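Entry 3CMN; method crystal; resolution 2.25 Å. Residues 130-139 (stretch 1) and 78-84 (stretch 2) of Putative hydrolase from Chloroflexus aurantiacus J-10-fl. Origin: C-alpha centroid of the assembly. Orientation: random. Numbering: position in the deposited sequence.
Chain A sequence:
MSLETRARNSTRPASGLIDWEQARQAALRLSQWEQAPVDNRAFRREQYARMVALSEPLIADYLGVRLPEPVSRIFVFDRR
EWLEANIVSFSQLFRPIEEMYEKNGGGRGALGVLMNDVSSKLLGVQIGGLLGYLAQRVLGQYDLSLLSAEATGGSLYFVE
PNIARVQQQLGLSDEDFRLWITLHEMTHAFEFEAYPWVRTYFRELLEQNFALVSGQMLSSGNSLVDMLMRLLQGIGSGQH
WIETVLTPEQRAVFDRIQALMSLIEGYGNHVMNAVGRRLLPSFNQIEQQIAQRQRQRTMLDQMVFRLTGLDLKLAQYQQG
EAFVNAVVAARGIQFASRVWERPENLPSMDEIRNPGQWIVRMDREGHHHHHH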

# COMPACT_ATOMS: atom_id res chain seq x y z
N LEU A 130 1.40 -9.25 -16.63
CA LEU A 130 1.81 -8.24 -15.67
C LEU A 130 1.39 -8.63 -14.25
O LEU A 130 2.14 -8.44 -13.30
CB LEU A 130 1.22 -6.87 -16.04
CG LEU A 130 1.77 -6.25 -17.33
CD1 LEU A 130 0.96 -5.02 -17.69
CD2 LEU A 130 3.24 -5.88 -17.14
N LEU A 131 0.19 -9.18 -14.13
CA LEU A 131 -0.31 -9.61 -12.84
C LEU A 131 0.50 -10.79 -12.28
O LEU A 131 0.79 -10.84 -11.08
CB LEU A 131 -1.79 -9.98 -12.96
CG LEU A 131 -2.48 -10.47 -11.69
CD1 LEU A 131 -2.48 -9.37 -10.62
CD2 LEU A 131 -3.90 -10.87 -12.05
N GLY A 132 0.86 -11.74 -13.15
CA GLY A 132 1.65 -12.88 -12.71
C GLY A 132 2.99 -12.38 -12.23
O GLY A 132 3.60 -12.92 -11.30
N TYR A 133 3.47 -11.32 -12.88
CA TYR A 133 4.74 -10.74 -12.50
C TYR A 133 4.61 -10.12 -11.11
O TYR A 133 5.49 -10.28 -10.27
CB TYR A 133 5.15 -9.67 -13.50
CG TYR A 133 6.45 -9.01 -13.12
CD1 TYR A 133 7.66 -9.69 -13.25
CD2 TYR A 133 6.46 -7.73 -12.57
CE1 TYR A 133 8.85 -9.11 -12.84
CE2 TYR A 133 7.65 -7.14 -12.15
CZ TYR A 133 8.84 -7.84 -12.29
OH TYR A 133 10.02 -7.28 -11.86
N LEU A 134 3.51 -9.41 -10.88
CA LEU A 134 3.25 -8.78 -9.59
C LEU A 134 3.20 -9.84 -8.49
O LEU A 134 3.69 -9.61 -7.39
CB LEU A 134 1.92 -8.01 -9.63
CG LEU A 134 1.93 -6.67 -10.36
CD1 LEU A 134 0.52 -6.11 -10.39
CD2 LEU A 134 2.89 -5.68 -9.68
N ALA A 135 2.65 -11.01 -8.82
CA ALA A 135 2.54 -12.11 -7.86
C ALA A 135 3.88 -12.60 -7.29
O ALA A 135 3.92 -13.18 -6.20
CB ALA A 135 1.78 -13.28 -8.48
N GLN A 136 4.98 -12.38 -7.99
CA GLN A 136 6.27 -12.82 -7.48
C GLN A 136 7.04 -11.72 -6.79
O GLN A 136 8.19 -11.89 -6.41
CB GLN A 136 7.14 -13.41 -8.58
CG GLN A 136 6.84 -12.96 -9.97
CD GLN A 136 7.81 -13.54 -10.97
OE1 GLN A 136 8.99 -13.17 -10.99
NE2 GLN A 136 7.33 -14.47 -11.79
N ARG A 137 6.38 -10.58 -6.62
CA ARG A 137 7.03 -9.45 -6.00
C ARG A 137 6.25 -8.89 -4.82
O ARG A 137 6.84 -8.36 -3.88
CB ARG A 137 7.28 -8.39 -7.07
CG ARG A 137 8.09 -8.95 -8.24
CD ARG A 137 8.83 -7.85 -8.92
NE ARG A 137 9.32 -6.91 -7.91
CZ ARG A 137 9.87 -5.73 -8.17
NH1 ARG A 137 10.01 -5.30 -9.43
NH2 ARG A 137 10.25 -4.96 -7.16
N VAL A 138 4.93 -9.02 -4.84
CA VAL A 138 4.12 -8.51 -3.75
C VAL A 138 4.45 -9.26 -2.46
O VAL A 138 4.65 -10.48 -2.44
CB VAL A 138 2.60 -8.64 -4.06
CG1 VAL A 138 2.18 -10.11 -4.02
CG2 VAL A 138 1.80 -7.83 -3.07
N LEU A 139 4.50 -8.50 -1.38
CA LEU A 139 4.83 -9.05 -0.07
C LEU A 139 3.62 -9.14 0.84
O LEU A 139 3.51 -10.07 1.64
CB LEU A 139 5.94 -8.22 0.58
CG LEU A 139 7.43 -8.56 0.39
CD1 LEU A 139 7.72 -9.35 -0.87
CD2 LEU A 139 8.21 -7.24 0.41
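Stretch 2 (78-84) DRREWLE

Two helices far apart in sequence can pack without a single hydrogen bond between them, for instance where a large ring lies among small and branched side chains. The contact between residues 130-139 and 78-84 of this putative hydrolase is a compact example. Stretch 1 brings the last turns of a helix and the loop that follows; stretch 2 is the first part of a helix, with Asp 78 at its N-cap accepting from the backbone N of Arg 80 and Glu 81. The helix axes approach to 9.9 Å and their N-to-C directions differ by 130°, so the second helix runs obliquely against the first, nearer antiparallel than parallel.

Along stretch 1, Leu 130 stays out of reach, and the contact opens at Leu 131. Its CA-to-CB bond points sideways, but the end of the side chain comes nearer, bringing Leu 131 CG to 3.6 Å from Leu 83 CD2 and Leu 131 CD1 to 3.8 Å from Trp 82 CH2. Tyr 133 points away, on the helix side that stretch 2 does not cover. Leu 134 adds a looser contact, CB to Trp 82 CH2 at 4.1 Å. At Ala 135 the backbones come closest, its CA lying 5.5 Å from Arg 79 CA. Ala 135 CB lies 3.6 Å from Trp 82 CE3 and 3.9 Å from Leu 83 CG, while Ala 135 O lies 3.1 Å from Arg 79 CG.

Beyond it, Gln 136 CA sits over one face of the Arg 79 guanidinium, 3.5 Å from Arg 79 NE; that guanidinium finds its hydrogen bonds elsewhere in the structure. Arg 137 turns away. Val 138 then points toward stretch 2 and places CG1 over the indole face, 3.5 Å from the centroid of the Trp 82 five-membered ring, a CH-pi contact. Leu 139 again points away.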

# COMPACT_ATOMS: atom_id res chain seq x y z
N ASP A 78 0.64 -18.05 -0.76
CA ASP A 78 1.72 -18.43 -1.66
C ASP A 78 1.28 -17.57 -2.85
O ASP A 78 0.28 -16.84 -2.74
CB ASP A 78 1.68 -19.92 -2.04
CG ASP A 78 0.55 -20.25 -2.98
OD1 ASP A 78 -0.61 -20.23 -2.54
OD2 ASP A 78 0.81 -20.51 -4.17
N ARG A 79 2.00 -17.63 -3.97
CA ARG A 79 1.64 -16.79 -5.12
C ARG A 79 0.31 -17.15 -5.77
O ARG A 79 -0.39 -16.28 -6.27
CB ARG A 79 2.76 -16.84 -6.17
CG ARG A 79 4.07 -16.27 -5.65
CD ARG A 79 5.19 -16.42 -6.66
NE ARG A 79 6.46 -15.99 -6.08
CZ ARG A 79 7.64 -16.32 -6.58
NH1 ARG A 79 7.72 -17.08 -7.66
NH2 ARG A 79 8.75 -15.89 -5.99
N ARG A 80 -0.04 -18.43 -5.74
CA ARG A 80 -1.30 -18.87 -6.33
C ARG A 80 -2.48 -18.33 -5.52
O ARG A 80 -3.46 -17.84 -6.07
CB ARG A 80 -1.35 -20.39 -6.38
CG ARG A 80 -2.61 -20.93 -7.02
CD ARG A 80 -2.61 -22.44 -7.07
NE ARG A 80 -3.68 -22.92 -7.94
CZ ARG A 80 -4.95 -23.07 -7.57
NH1 ARG A 80 -5.34 -22.79 -6.33
NH2 ARG A 80 -5.83 -23.51 -8.46
N GLU A 81 -2.37 -18.43 -4.20
CA GLU A 81 -3.44 -17.94 -3.34
C GLU A 81 -3.55 -16.42 -3.44
O GLU A 81 -4.64 -15.87 -3.42
CB GLU A 81 -3.20 -18.36 -1.89
CG GLU A 81 -3.22 -19.87 -1.70
CD GLU A 81 -2.83 -20.28 -0.30
OE1 GLU A 81 -1.81 -19.76 0.21
OE2 GLU A 81 -3.54 -21.12 0.29
N TRP A 82 -2.42 -15.74 -3.58
CA TRP A 82 -2.48 -14.30 -3.71
C TRP A 82 -3.29 -13.95 -4.96
O TRP A 82 -4.13 -13.04 -4.93
CB TRP A 82 -1.07 -13.69 -3.81
CG TRP A 82 -1.12 -12.20 -3.94
CD1 TRP A 82 -1.32 -11.29 -2.94
CD2 TRP A 82 -1.04 -11.45 -5.16
NE1 TRP A 82 -1.38 -10.02 -3.47
CE2 TRP A 82 -1.21 -10.09 -4.83
CE3 TRP A 82 -0.84 -11.80 -6.51
CZ2 TRP A 82 -1.18 -9.07 -5.79
CZ3 TRP A 82 -0.82 -10.78 -7.47
CH2 TRP A 82 -0.99 -9.43 -7.10
N LEU A 83 -3.05 -14.67 -6.04
CA LEU A 83 -3.74 -14.46 -7.31
C LEU A 83 -5.24 -14.78 -7.27
O LEU A 83 -6.05 -13.98 -7.71
CB LEU A 83 -3.09 -15.31 -8.42
CG LEU A 83 -1.80 -14.81 -9.06
CD1 LEU A 83 -1.27 -15.89 -9.99
CD2 LEU A 83 -2.06 -13.51 -9.84
N GLU A 84 -5.58 -15.96 -6.75
CA GLU A 84 -6.98 -16.38 -6.65
C GLU A 84 -7.81 -15.38 -5.84
O GLU A 84 -8.99 -15.17 -6.11
CB GLU A 84 -7.09 -17.75 -5.98
CG GLU A 84 -6.45 -18.92 -6.74
CD GLU A 84 -7.05 -19.12 -8.14
OE1 GLU A 84 -8.15 -18.59 -8.40
OE2 GLU A 84 -6.42 -19.82 -8.98